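PDB 4P0D: trypsin-resistant surface T6 protein from Streptococcus pyogenes serotype M6, which forms the backbone subunit of the surface pilus, a modular three-domain pilin that probably joins its neighbours in the shaft by sortase-mediated linkage. Local coordinates for residues Phe178-Tyr183 and Ala280-Ser285; Lys190-Ser195 and Leu245-Asp250; Leu209-Lys214 and Gly224-Glu229; Ile235-Asn240 and Asn296-Pro301. The protein carries 1 engineered substitution. All blocks are in the same frame, centred on the assembly; numbering follows the deposited sequence.

Contact 1. Residues Phe178-Tyr183 and Ala280-Ser285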
loop_
_atom_site.group_PDB
_atom_site.type_symbol
_atom_site.label_atom_id
_atom_site.label_comp_id
_atom_site.label_asym_id
_atom_site.label_seq_id
_atom_site.Cartn_x
_atom_site.Cartn_y
_atom_site.Cartn_z
ATOM N N PHE A 178 3.018 -7.218 -7.588
ATOM C CA PHE A 178 4.195 -7.410 -6.758
ATOM C C PHE A 178 5.148 -8.478 -7.259
ATOM O O PHE A 178 4.757 -9.351 -8.042
ATOM C CB PHE A 178 3.809 -7.636 -5.291
ATOM C CG PHE A 178 2.848 -8.758 -5.057
ATOM C CD1 PHE A 178 1.489 -8.595 -5.295
ATOM C CD2 PHE A 178 3.301 -9.969 -4.541
ATOM C CE1 PHE A 178 0.600 -9.632 -5.055
ATOM C CE2 PHE A 178 2.422 -11.015 -4.295
ATOM C CZ PHE A 178 1.070 -10.844 -4.552
ATOM N N GLU A 179 6.413 -8.362 -6.838
ATOM C CA GLU A 179 7.438 -9.359 -7.140
ATOM C C GLU A 179 7.631 -10.201 -5.897
ATOM O O GLU A 179 7.767 -9.675 -4.811
ATOM C CB GLU A 179 8.752 -8.690 -7.572
ATOM C CG GLU A 179 8.581 -7.890 -8.854
ATOM C CD GLU A 179 9.770 -7.017 -9.205
ATOM O OE1 GLU A 179 10.041 -6.014 -8.497
ATOM O OE2 GLU A 179 10.406 -7.333 -10.227
ATOM N N LEU A 180 7.604 -11.516 -6.067
ATOM C CA LEU A 180 7.685 -12.441 -4.947
ATOM C C LEU A 180 9.099 -12.629 -4.432
ATOM O O LEU A 180 10.056 -12.556 -5.195
ATOM C CB LEU A 180 7.149 -13.808 -5.359
ATOM C CG LEU A 180 5.663 -13.878 -5.703
ATOM C CD1 LEU A 180 5.349 -15.180 -6.402
ATOM C CD2 LEU A 180 4.824 -13.752 -4.443
ATOM N N PRO A 181 9.235 -12.940 -3.134
ATOM C CA PRO A 181 10.517 -13.471 -2.691
ATOM C C PRO A 181 10.723 -14.843 -3.332
ATOM O O PRO A 181 9.758 -15.447 -3.815
ATOM C CB PRO A 181 10.318 -13.636 -1.188
ATOM C CG PRO A 181 8.863 -13.860 -1.020
ATOM C CD PRO A 181 8.210 -13.025 -2.079
ATOM N N SER A 182 11.962 -15.302 -3.360
ATOM C CA SER A 182 12.284 -16.640 -3.797
ATOM C C SER A 182 12.691 -17.421 -2.553
ATOM O O SER A 182 13.695 -17.105 -1.933
ATOM C CB SER A 182 13.418 -16.578 -4.817
ATOM O OG SER A 182 13.690 -17.850 -5.358
ATOM N N TYR A 183 11.888 -18.415 -2.169
ATOM C CA TYR A 183 12.195 -19.267 -0.999
ATOM C C TYR A 183 12.579 -20.656 -1.479
ATOM O O TYR A 183 11.979 -21.161 -2.425
ATOM C CB TYR A 183 10.975 -19.438 -0.096
ATOM C CG TYR A 183 10.388 -18.190 0.489
ATOM C CD1 TYR A 183 11.187 -17.257 1.147
ATOM C CD2 TYR A 183 9.010 -17.967 0.448
ATOM C CE1 TYR A 183 10.646 -16.131 1.726
ATOM C CE2 TYR A 183 8.454 -16.827 1.015
ATOM C CZ TYR A 183 9.286 -15.916 1.656
ATOM O OH TYR A 183 8.768 -14.804 2.220
ATOM N N ALA A 280 -0.521 0.339 0.961
ATOM C CA ALA A 280 -0.463 -1.064 0.632
ATOM C C ALA A 280 0.839 -1.632 1.142
ATOM O O ALA A 280 1.888 -1.022 0.973
ATOM C CB ALA A 280 -0.567 -1.249 -0.857
ATOM N N GLU A 281 0.772 -2.804 1.766
ATOM C CA GLU A 281 1.946 -3.428 2.377
ATOM C C GLU A 281 2.069 -4.861 1.933
ATOM O O GLU A 281 1.068 -5.573 1.895
ATOM C CB GLU A 281 1.831 -3.377 3.889
ATOM C CG GLU A 281 2.022 -1.987 4.447
ATOM C CD GLU A 281 1.927 -1.927 5.964
ATOM O OE1 GLU A 281 2.986 -1.874 6.606
ATOM O OE2 GLU A 281 0.798 -1.911 6.507
ATOM N N PHE A 282 3.290 -5.263 1.572
ATOM C CA PHE A 282 3.609 -6.634 1.208
ATOM C C PHE A 282 4.653 -7.179 2.177
ATOM O O PHE A 282 5.819 -6.754 2.154
ATOM C CB PHE A 282 4.095 -6.714 -0.243
ATOM C CG PHE A 282 4.472 -8.097 -0.701
ATOM C CD1 PHE A 282 3.811 -9.238 -0.228
ATOM C CD2 PHE A 282 5.470 -8.263 -1.639
ATOM C CE1 PHE A 282 4.165 -10.502 -0.679
ATOM C CE2 PHE A 282 5.815 -9.519 -2.095
ATOM C CZ PHE A 282 5.175 -10.644 -1.606
ATOM N N PHE A 283 4.204 -8.102 3.036
ATOM C CA PHE A 283 5.044 -8.719 4.063
ATOM C C PHE A 283 5.554 -10.045 3.574
ATOM O O PHE A 283 4.775 -10.847 3.055
ATOM C CB PHE A 283 4.279 -8.981 5.350
ATOM C CG PHE A 283 3.714 -7.759 5.965
ATOM C CD1 PHE A 283 2.459 -7.306 5.604
ATOM C CD2 PHE A 283 4.448 -7.034 6.901
ATOM C CE1 PHE A 283 1.935 -6.165 6.171
ATOM C CE2 PHE A 283 3.919 -5.890 7.477
ATOM C CZ PHE A 283 2.661 -5.456 7.111
ATOM N N TYR A 284 6.849 -10.286 3.790
ATOM C CA TYR A 284 7.484 -11.556 3.429
ATOM C C TYR A 284 8.604 -11.829 4.454
ATOM O O TYR A 284 8.858 -10.990 5.335
ATOM C CB TYR A 284 8.030 -11.506 1.987
ATOM C CG TYR A 284 8.979 -10.345 1.776
ATOM C CD1 TYR A 284 8.499 -9.086 1.407
ATOM C CD2 TYR A 284 10.356 -10.486 1.990
ATOM C CE1 TYR A 284 9.361 -8.012 1.251
ATOM C CE2 TYR A 284 11.223 -9.408 1.843
ATOM C CZ TYR A 284 10.726 -8.181 1.466
ATOM O OH TYR A 284 11.577 -7.094 1.311
ATOM N N SER A 285 9.240 -12.999 4.363
ATOM C CA SER A 285 10.348 -13.317 5.259
ATOM C C SER A 285 11.701 -12.954 4.651
ATOM O O SER A 285 11.985 -13.309 3.524
ATOM C CB SER A 285 10.390 -14.785 5.654
ATOM O OG SER A 285 11.541 -14.997 6.493
#
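Phe-178 points the edge of its ring at the face of Phe-282, an edge-to-face aromatic pair in the core of the Ig-like, Cna-B-like domain. The two segments are not paired as strands: their nearest CA atoms are 7 to 8 Å apart, and side chains fill the gap. The ring centroids lie 4.7 Å apart and the planes meet at 55°. Of the Phe-178 ring, CD2 comes nearest, 3.5 Å from Phe-282 CE2, off-centre above the ring. The carbonyl oxygen of Glu-179 meets the rim of the same ring in its plane, 3.3 Å from Phe-282 CE2, where the slightly positive ring hydrogens probably favour it. Pro-181 CD approaches Phe-282 CZ, while Pro-181 CG packs on Tyr-284 CB at 3.9 Å.

In the next shell, Phe-282, whose CG is anti to the backbone N (chi1 179°) and extends toward 178-183, also rests on Val-192 and Val-194 of the paired strand 192-197 and on Ile-150 of strand 139-155. Tyr-284 swings its ring off the contact, and its hydroxyl bonds to Gly-106 O. Segment 178-183 keeps nearly the direction of 282-285. At Tyr-183 the phenol oxygen is gripped twice: it donates to Thr-191 O and accepts the backbone N-H of Ser-285, with Ser-285 N 2.8 Å from Tyr-183 OH and an angle of 168° at the hydrogen.

Contact 2. Residues Lys190-Ser195 and Leu245-Asp250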
loop_
_atom_site.group_PDB
_atom_site.type_symbol
_atom_site.label_atom_id
_atom_site.label_comp_id
_atom_site.label_asym_id
_atom_site.label_seq_id
_atom_site.Cartn_x
_atom_site.Cartn_y
_atom_site.Cartn_z
ATOM N N LYS A 190 7.538 -19.007 4.874
ATOM C CA LYS A 190 7.257 -18.605 3.501
ATOM C C LYS A 190 6.150 -17.557 3.460
ATOM O O LYS A 190 5.281 -17.617 2.608
ATOM C CB LYS A 190 6.873 -19.813 2.652
ATOM C CG LYS A 190 7.939 -20.889 2.580
ATOM C CD LYS A 190 7.478 -22.077 1.769
ATOM C CE LYS A 190 8.677 -22.804 1.199
ATOM N NZ LYS A 190 8.371 -23.940 0.297
ATOM N N THR A 191 6.205 -16.591 4.369
ATOM C CA THR A 191 5.184 -15.572 4.462
ATOM C C THR A 191 5.060 -14.824 3.116
ATOM O O THR A 191 6.058 -14.400 2.518
ATOM C CB THR A 191 5.452 -14.580 5.611
ATOM O OG1 THR A 191 5.377 -15.248 6.881
ATOM C CG2 THR A 191 4.454 -13.446 5.598
ATOM N N VAL A 192 3.817 -14.726 2.649
ATOM C CA VAL A 192 3.433 -13.941 1.459
ATOM C C VAL A 192 2.115 -13.281 1.821
ATOM O O VAL A 192 1.074 -13.906 1.671
ATOM C CB VAL A 192 3.154 -14.836 0.221
ATOM C CG1 VAL A 192 2.818 -13.980 -1.004
ATOM C CG2 VAL A 192 4.306 -15.745 -0.092
ATOM N N TYR A 193 2.144 -12.043 2.310
ATOM C CA TYR A 193 0.989 -11.451 2.983
ATOM C C TYR A 193 0.752 -9.999 2.536
ATOM O O TYR A 193 1.636 -9.156 2.692
ATOM C CB TYR A 193 1.250 -11.498 4.482
ATOM C CG TYR A 193 0.110 -11.189 5.412
ATOM C CD1 TYR A 193 -0.402 -9.905 5.531
ATOM C CD2 TYR A 193 -0.403 -12.179 6.253
ATOM C CE1 TYR A 193 -1.419 -9.617 6.422
ATOM C CE2 TYR A 193 -1.431 -11.908 7.134
ATOM C CZ TYR A 193 -1.924 -10.620 7.221
ATOM O OH TYR A 193 -2.926 -10.344 8.099
ATOM N N VAL A 194 -0.450 -9.711 2.033
ATOM C CA VAL A 194 -0.773 -8.387 1.472
ATOM C C VAL A 194 -1.848 -7.657 2.293
ATOM O O VAL A 194 -2.838 -8.261 2.748
ATOM C CB VAL A 194 -1.146 -8.500 -0.033
ATOM C CG1 VAL A 194 -1.524 -7.132 -0.618
ATOM C CG2 VAL A 194 0.014 -9.121 -0.809
ATOM N N SER A 195 -1.606 -6.363 2.546
ATOM C CA SER A 195 -2.547 -5.522 3.287
ATOM C C SER A 195 -2.739 -4.166 2.612
ATOM O O SER A 195 -1.851 -3.665 1.916
ATOM C CB SER A 195 -2.068 -5.278 4.724
ATOM O OG SER A 195 -1.534 -6.448 5.327
ATOM N N LEU A 245 -4.676 -10.179 3.058
ATOM C CA LEU A 245 -4.744 -11.308 2.147
ATOM C C LEU A 245 -3.422 -12.088 2.260
ATOM O O LEU A 245 -2.352 -11.594 1.891
ATOM C CB LEU A 245 -5.011 -10.845 0.711
ATOM C CG LEU A 245 -5.739 -11.835 -0.205
ATOM C CD1 LEU A 245 -5.951 -11.263 -1.593
ATOM C CD2 LEU A 245 -4.987 -13.141 -0.284
ATOM N N SER A 246 -3.507 -13.299 2.792
ATOM C CA SER A 246 -2.337 -14.141 2.955
ATOM C C SER A 246 -2.366 -15.170 1.851
ATOM O O SER A 246 -3.340 -15.916 1.734
ATOM C CB SER A 246 -2.334 -14.823 4.337
ATOM O OG SER A 246 -1.202 -15.669 4.485
ATOM N N PHE A 247 -1.309 -15.223 1.045
ATOM C CA PHE A 247 -1.221 -16.248 -0.002
ATOM C C PHE A 247 -0.445 -17.470 0.472
ATOM O O PHE A 247 0.308 -17.409 1.444
ATOM C CB PHE A 247 -0.549 -15.700 -1.258
ATOM C CG PHE A 247 -1.352 -14.649 -1.983
ATOM C CD1 PHE A 247 -2.383 -15.011 -2.834
ATOM C CD2 PHE A 247 -1.044 -13.303 -1.840
ATOM C CE1 PHE A 247 -3.108 -14.056 -3.517
ATOM C CE2 PHE A 247 -1.765 -12.338 -2.524
ATOM C CZ PHE A 247 -2.803 -12.711 -3.349
ATOM N N ILE A 248 -0.653 -18.576 -0.234
ATOM C CA ILE A 248 0.021 -19.832 0.030
ATOM C C ILE A 248 1.154 -19.981 -0.978
ATOM O O ILE A 248 0.929 -20.368 -2.140
ATOM C CB ILE A 248 -0.978 -21.010 -0.078
ATOM C CG1 ILE A 248 -2.179 -20.732 0.834
ATOM C CG2 ILE A 248 -0.281 -22.337 0.235
ATOM C CD1 ILE A 248 -3.283 -21.773 0.743
ATOM N N TYR A 249 2.375 -19.675 -0.525
ATOM C CA TYR A 249 3.548 -19.545 -1.426
ATOM C C TYR A 249 3.662 -20.644 -2.467
ATOM O O TYR A 249 3.802 -20.373 -3.671
ATOM C CB TYR A 249 4.857 -19.481 -0.632
ATOM C CG TYR A 249 6.086 -19.313 -1.498
ATOM C CD1 TYR A 249 6.478 -18.051 -1.942
ATOM C CD2 TYR A 249 6.874 -20.407 -1.858
ATOM C CE1 TYR A 249 7.586 -17.885 -2.725
ATOM C CE2 TYR A 249 8.000 -20.256 -2.649
ATOM C CZ TYR A 249 8.356 -18.990 -3.072
ATOM O OH TYR A 249 9.480 -18.793 -3.831
ATOM N N ASP A 250 3.612 -21.885 -1.996
ATOM C CA ASP A 250 3.796 -23.037 -2.869
ATOM C C ASP A 250 2.732 -23.087 -3.981
ATOM O O ASP A 250 3.064 -23.424 -5.126
ATOM C CB ASP A 250 3.850 -24.340 -2.059
ATOM C CG ASP A 250 5.118 -24.452 -1.209
ATOM O OD1 ASP A 250 6.131 -23.816 -1.546
ATOM O OD2 ASP A 250 5.110 -25.183 -0.199
HETATM O O HOH W 1 3.000 -18.742 2.187
HETATM O O HOH W 2 1.567 -15.744 4.420
#
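Lys-190 reaches Asp-250 through a salt bridge, its NZ 2.9 Å from Asp-250 OD1 on that oxygen's syn lone pair; NZ has a second partner in Lys-185 O. Backbone bonds follow, an antiparallel ladder in the Ig-like fold of the Cna-B-like domain. Val-194 and Leu-245 form a hydrogen-bonded pair, Val-194 N to Leu-245 O and Leu-245 N to Val-194 O each at 2.7 Å, and Phe-247 N then bonds to Val-192 O. Where direct pairing ends, one water continues the ladder: it donates to Lys-190 O and Phe-247 O and accepts from Tyr-249 N. A second water joins Val-192 N to Ser-246 OG.

Val-192 straddles two aromatic residues: CG1, anti to the backbone N (chi1 -178°), lies 3.8 Å from Phe-247 CB, and CG2, beside that N, lies 3.7 Å from Tyr-249 CD1 at the edge of the tyrosine ring. Leu-245 CD2 sits over the centre of the Phe-247 ring, and Tyr-193 CD2 touches Ser-246 CB on the other face of the sheet. Tyr-249 bonds through its hydroxyl to Tyr-183 N. Strand 192-197 runs between 242-247 and 276-285, while 242-247 pairs on its other side with 231-238.

Contact 3. Residues Leu209-Lys214 and Gly224-Glu229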
loop_
_atom_site.group_PDB
_atom_site.type_symbol
_atom_site.label_atom_id
_atom_site.label_comp_id
_atom_site.label_asym_id
_atom_site.label_seq_id
_atom_site.Cartn_x
_atom_site.Cartn_y
_atom_site.Cartn_z
ATOM N N LEU A 209 -13.159 -6.716 -4.146
ATOM C CA LEU A 209 -11.807 -7.291 -4.186
ATOM C C LEU A 209 -11.731 -8.416 -5.200
ATOM O O LEU A 209 -12.526 -9.357 -5.167
ATOM C CB LEU A 209 -11.392 -7.804 -2.794
ATOM C CG LEU A 209 -9.981 -8.373 -2.595
ATOM C CD1 LEU A 209 -8.920 -7.289 -2.772
ATOM C CD2 LEU A 209 -9.855 -9.013 -1.206
ATOM N N THR A 210 -10.786 -8.311 -6.120
ATOM C CA THR A 210 -10.582 -9.356 -7.092
ATOM C C THR A 210 -9.125 -9.745 -7.124
ATOM O O THR A 210 -8.238 -8.977 -6.758
ATOM C CB THR A 210 -11.038 -8.926 -8.503
ATOM O OG1 THR A 210 -10.086 -8.007 -9.046
ATOM C CG2 THR A 210 -12.389 -8.265 -8.458
ATOM N N VAL A 211 -8.875 -10.964 -7.555
ATOM C CA VAL A 211 -7.531 -11.484 -7.638
ATOM C C VAL A 211 -7.444 -12.210 -8.978
ATOM O O VAL A 211 -8.299 -13.042 -9.281
ATOM C CB VAL A 211 -7.246 -12.463 -6.467
ATOM C CG1 VAL A 211 -5.940 -13.181 -6.667
ATOM C CG2 VAL A 211 -7.251 -11.752 -5.126
ATOM N N GLU A 212 -6.454 -11.861 -9.798
ATOM C CA GLU A 212 -6.141 -12.595 -11.019
ATOM C C GLU A 212 -4.809 -13.291 -10.785
ATOM O O GLU A 212 -3.912 -12.739 -10.158
ATOM C CB GLU A 212 -6.072 -11.662 -12.245
ATOM C CG GLU A 212 -5.481 -12.264 -13.531
ATOM C CD GLU A 212 -4.004 -11.923 -13.756
ATOM O OE1 GLU A 212 -3.705 -10.704 -13.819
ATOM O OE2 GLU A 212 -3.142 -12.852 -13.885
ATOM N N TRP A 213 -4.703 -14.516 -11.267
ATOM C CA TRP A 213 -3.477 -15.307 -11.147
ATOM C C TRP A 213 -3.427 -16.237 -12.359
ATOM O O TRP A 213 -4.419 -16.887 -12.697
ATOM C CB TRP A 213 -3.488 -16.106 -9.847
ATOM C CG TRP A 213 -2.301 -17.032 -9.672
ATOM C CD1 TRP A 213 -1.014 -16.688 -9.398
ATOM C CD2 TRP A 213 -2.327 -18.447 -9.755
ATOM N NE1 TRP A 213 -0.227 -17.813 -9.313
ATOM C CE2 TRP A 213 -1.018 -18.911 -9.514
ATOM C CE3 TRP A 213 -3.338 -19.376 -9.983
ATOM C CZ2 TRP A 213 -0.695 -20.267 -9.515
ATOM C CZ3 TRP A 213 -3.016 -20.711 -9.993
ATOM C CH2 TRP A 213 -1.707 -21.146 -9.755
ATOM N N LYS A 214 -2.276 -16.261 -13.020
ATOM C CA LYS A 214 -2.094 -17.009 -14.270
ATOM C C LYS A 214 -3.139 -16.667 -15.334
ATOM O O LYS A 214 -3.552 -17.530 -16.091
ATOM C CB LYS A 214 -2.098 -18.521 -13.991
ATOM C CG LYS A 214 -0.879 -18.985 -13.208
ATOM C CD LYS A 214 -0.517 -20.434 -13.504
ATOM C CE LYS A 214 -1.701 -21.361 -13.300
ATOM N NZ LYS A 214 -1.256 -22.745 -12.992
ATOM N N GLY A 224 -13.538 -16.414 2.705
ATOM C CA GLY A 224 -12.398 -15.603 2.290
ATOM C C GLY A 224 -11.454 -16.336 1.361
ATOM O O GLY A 224 -10.519 -15.731 0.839
ATOM N N SER A 225 -11.717 -17.631 1.141
ATOM C CA SER A 225 -10.868 -18.457 0.320
ATOM C C SER A 225 -10.781 -17.910 -1.080
ATOM O O SER A 225 -11.795 -17.651 -1.729
ATOM C CB SER A 225 -11.368 -19.900 0.274
ATOM O OG SER A 225 -11.280 -20.506 1.544
ATOM N N VAL A 226 -9.556 -17.745 -1.536
ATOM C CA VAL A 226 -9.278 -17.271 -2.880
ATOM C C VAL A 226 -9.051 -18.510 -3.741
ATOM O O VAL A 226 -8.011 -19.176 -3.618
ATOM C CB VAL A 226 -8.026 -16.389 -2.889
ATOM C CG1 VAL A 226 -7.773 -15.837 -4.290
ATOM C CG2 VAL A 226 -8.175 -15.267 -1.872
ATOM N N MET A 227 -10.027 -18.822 -4.595
ATOM C CA MET A 227 -10.014 -20.071 -5.368
ATOM C C MET A 227 -9.749 -19.829 -6.847
ATOM O O MET A 227 -10.439 -19.023 -7.471
ATOM C CB MET A 227 -11.375 -20.778 -5.230
ATOM C CG MET A 227 -11.819 -21.057 -3.791
ATOM S SD MET A 227 -10.670 -22.066 -2.838
ATOM C CE MET A 227 -10.767 -23.603 -3.766
ATOM N N VAL A 228 -8.755 -20.517 -7.398
ATOM C CA VAL A 228 -8.516 -20.578 -8.839
ATOM C C VAL A 228 -8.233 -22.028 -9.223
ATOM O O VAL A 228 -7.483 -22.723 -8.532
ATOM C CB VAL A 228 -7.300 -19.734 -9.301
ATOM C CG1 VAL A 228 -7.259 -19.636 -10.826
ATOM C CG2 VAL A 228 -7.340 -18.343 -8.709
ATOM N N GLU A 229 -8.810 -22.473 -10.328
ATOM C CA GLU A 229 -8.631 -23.857 -10.831
ATOM C C GLU A 229 -8.762 -24.955 -9.748
ATOM O O GLU A 229 -7.990 -25.915 -9.732
ATOM C CB GLU A 229 -7.331 -24.013 -11.690
ATOM C CG GLU A 229 -6.010 -23.460 -11.136
ATOM C CD GLU A 229 -4.850 -23.523 -12.146
ATOM O OE1 GLU A 229 -5.012 -23.097 -13.300
ATOM O OE2 GLU A 229 -3.749 -23.990 -11.785
#
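Val-211 meets Val-226 across the tightly packed half of this contact, the two CG1 methyls 4.0 Å apart. Two residues further along each strand, Val-228 CG1 comes to the edge of the Trp-213 indole, 4.0 Å from CE3 and near the ring plane. The indole is held at its other end as well, because Trp-213 NE1 donates to Leu-252 O, and Lys-214 CG lies over one face of it.

The outer side is polar and looser. Lys-214 bends at chi3 (-54°), which turns CE back, and its NZ forms a salt bridge 3.0 Å from Glu-229 OE2, approaching on the syn side but 30° out of the carboxylate plane. Each charge is shared: NZ also pairs with Glu-253, and Glu-229 OE1 with Lys-216.

No backbone bond joins the two segments. In the Ig-like fold of the Cna-B-like domain, both their strands, 202-213 and 225-228, pair with 216-220. The strands probably curl, since the CA atoms of Val-211 and Val-226 are 7.7 Å apart; beyond them lie 258-265 and 231-238.

Contact 4. Residues Ile235-Asn240 and Asn296-Pro301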
loop_
_atom_site.group_PDB
_atom_site.type_symbol
_atom_site.label_atom_id
_atom_site.label_comp_id
_atom_site.label_asym_id
_atom_site.label_seq_id
_atom_site.Cartn_x
_atom_site.Cartn_y
_atom_site.Cartn_z
ATOM N N ILE A 235 -6.239 -16.541 1.209
ATOM C CA ILE A 235 -7.445 -16.230 1.974
ATOM C C ILE A 235 -7.412 -14.740 2.286
ATOM O O ILE A 235 -6.372 -14.196 2.696
ATOM C CB ILE A 235 -7.520 -17.001 3.301
ATOM C CG1 ILE A 235 -7.359 -18.509 3.084
ATOM C CG2 ILE A 235 -8.849 -16.756 3.998
ATOM C CD1 ILE A 235 -7.426 -19.281 4.378
ATOM N N ALA A 236 -8.559 -14.100 2.086
ATOM C CA ALA A 236 -8.734 -12.689 2.285
ATOM C C ALA A 236 -9.711 -12.434 3.408
ATOM O O ALA A 236 -10.657 -13.228 3.608
ATOM C CB ALA A 236 -9.266 -12.069 1.008
ATOM N N LYS A 237 -9.512 -11.310 4.098
ATOM C CA LYS A 237 -10.412 -10.858 5.156
ATOM C C LYS A 237 -10.488 -9.339 5.197
ATOM O O LYS A 237 -9.477 -8.648 5.033
ATOM C CB LYS A 237 -9.935 -11.380 6.507
ATOM C CG LYS A 237 -10.880 -11.179 7.683
ATOM C CD LYS A 237 -10.141 -11.527 8.983
ATOM C CE LYS A 237 -11.114 -11.793 10.105
ATOM N NZ LYS A 237 -11.917 -10.578 10.397
ATOM N N GLU A 238 -11.700 -8.836 5.420
ATOM C CA GLU A 238 -11.945 -7.422 5.585
ATOM C C GLU A 238 -11.551 -7.005 6.994
ATOM O O GLU A 238 -12.052 -7.564 7.973
ATOM C CB GLU A 238 -13.420 -7.102 5.349
ATOM C CG GLU A 238 -13.733 -5.611 5.326
ATOM C CD GLU A 238 -15.198 -5.295 5.032
ATOM O OE1 GLU A 238 -15.995 -6.240 4.896
ATOM O OE2 GLU A 238 -15.538 -4.102 4.909
ATOM N N VAL A 239 -10.671 -6.016 7.095
ATOM C CA VAL A 239 -10.195 -5.525 8.381
ATOM C C VAL A 239 -10.102 -4.009 8.315
ATOM O O VAL A 239 -9.430 -3.465 7.445
ATOM C CB VAL A 239 -8.799 -6.096 8.728
ATOM C CG1 VAL A 239 -8.323 -5.585 10.085
ATOM C CG2 VAL A 239 -8.842 -7.613 8.717
ATOM N N ASN A 240 -10.769 -3.351 9.261
ATOM C CA ASN A 240 -10.931 -1.892 9.275
ATOM C C ASN A 240 -11.428 -1.382 7.901
ATOM O O ASN A 240 -12.406 -1.909 7.389
ATOM C CB ASN A 240 -9.642 -1.224 9.761
ATOM C CG ASN A 240 -9.284 -1.634 11.181
ATOM O OD1 ASN A 240 -10.089 -1.486 12.104
ATOM N ND2 ASN A 240 -8.081 -2.163 11.363
ATOM N N ASN A 296 -2.060 -15.128 9.951
ATOM C CA ASN A 296 -3.173 -14.645 10.736
ATOM C C ASN A 296 -3.793 -13.452 9.998
ATOM O O ASN A 296 -3.122 -12.462 9.784
ATOM C CB ASN A 296 -2.679 -14.208 12.115
ATOM C CG ASN A 296 -3.798 -13.739 13.021
ATOM O OD1 ASN A 296 -4.591 -12.852 12.664
ATOM N ND2 ASN A 296 -3.841 -14.288 14.219
ATOM N N LEU A 297 -5.061 -13.551 9.608
ATOM C CA LEU A 297 -5.700 -12.495 8.816
ATOM C C LEU A 297 -6.355 -11.400 9.641
ATOM O O LEU A 297 -6.754 -10.388 9.091
ATOM C CB LEU A 297 -6.749 -13.097 7.905
ATOM C CG LEU A 297 -6.225 -14.039 6.839
ATOM C CD1 LEU A 297 -7.408 -14.463 5.997
ATOM C CD2 LEU A 297 -5.163 -13.346 6.001
ATOM N N ASP A 298 -6.462 -11.582 10.956
ATOM C CA ASP A 298 -7.005 -10.535 11.812
ATOM C C ASP A 298 -6.068 -9.349 11.899
ATOM O O ASP A 298 -6.509 -8.234 12.105
ATOM C CB ASP A 298 -7.261 -11.034 13.240
ATOM C CG ASP A 298 -8.294 -12.121 13.288
ATOM O OD1 ASP A 298 -9.220 -12.063 12.459
ATOM O OD2 ASP A 298 -8.157 -13.039 14.121
ATOM N N LYS A 299 -4.776 -9.593 11.759
ATOM C CA LYS A 299 -3.799 -8.600 12.098
ATOM C C LYS A 299 -2.529 -8.887 11.340
ATOM O O LYS A 299 -1.972 -9.996 11.417
ATOM C CB LYS A 299 -3.509 -8.658 13.597
ATOM C CG LYS A 299 -2.554 -7.585 14.105
ATOM C CD LYS A 299 -1.940 -7.997 15.442
ATOM C CE LYS A 299 -0.726 -7.154 15.801
ATOM N NZ LYS A 299 -1.050 -5.698 15.796
ATOM N N LYS A 300 -2.064 -7.881 10.617
ATOM C CA LYS A 300 -0.837 -8.021 9.862
ATOM C C LYS A 300 0.342 -8.249 10.812
ATOM O O LYS A 300 0.299 -7.857 11.968
ATOM C CB LYS A 300 -0.631 -6.826 8.944
ATOM C CG LYS A 300 -0.390 -5.525 9.655
ATOM C CD LYS A 300 -0.764 -4.376 8.741
ATOM C CE LYS A 300 -0.582 -3.043 9.446
ATOM N NZ LYS A 300 -0.800 -1.919 8.494
ATOM N N PRO A 301 1.380 -8.931 10.334
ATOM C CA PRO A 301 2.481 -9.280 11.220
ATOM C C PRO A 301 3.350 -8.078 11.607
ATOM O O PRO A 301 3.372 -7.069 10.890
ATOM C CB PRO A 301 3.298 -10.254 10.371
ATOM C CG PRO A 301 3.054 -9.815 8.978
ATOM C CD PRO A 301 1.631 -9.353 8.945
HETATM O O HOH W 3 -10.523 -9.307 12.319
#
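Ile-235 and Leu-297 supply the apolar part of the contact, with Ile-235 CG2 and Leu-297 CD1 only 3.4 Å apart, tighter than usual for two carbons. Leu-297 CB also lies 3.9 Å from Lys-237 CB, and the leucine rests on Ser-246 as well. Carbonyl contacts come next: Val-239 CG2 is 3.5 Å from Leu-297 O, an oxygen that accepts a bond from Asn-244 ND2.

The charged pair is long, with Lys-237 NZ 3.7 Å from Asp-298 OD1, and is also bridged by a water. The bend at chi4 (-62°) sets NZ to the side, and Lys-237 CE, 3.0 Å from Asp-298 OD1, is nearer than NZ. The water accepts from Lys-237 NZ at 2.7 Å and donates to Asp-298 OD1 at 3.1 Å.

Within the loop, Asn-296 OD1 receives weak bonds from the backbone N-H groups of Asp-298 and Lys-299, the first in the pattern of an Asx turn. Tyr-193 OH donates to Asn-296 O. The whole is a hydrophilic surface loop lying on a strand of the Cna-B-like domain.

Overall arrangement
From the N terminus, contact 1 opens at 178-183 and closes a long loop at 280-285. Contact 2 (190-195 with 245-250) nests inside it, and contact 3 (209-214 with 224-229) nests in turn inside contact 2. Contact 4 opens at 235-240, after contact 3 has closed, and ends at 296-301, in the hydrophilic region 291-311, so it crosses both contacts 1 and 2. Contacts 1 and 4 meet through the Glu-281 to Lys-300 salt bridge; contacts 2 and 3 share the core where Leu-245 packs on Val-211 and Val-226. Contact 3 reaches contact 4 through the backbone bond of Ala-236 N to Gly-224 O.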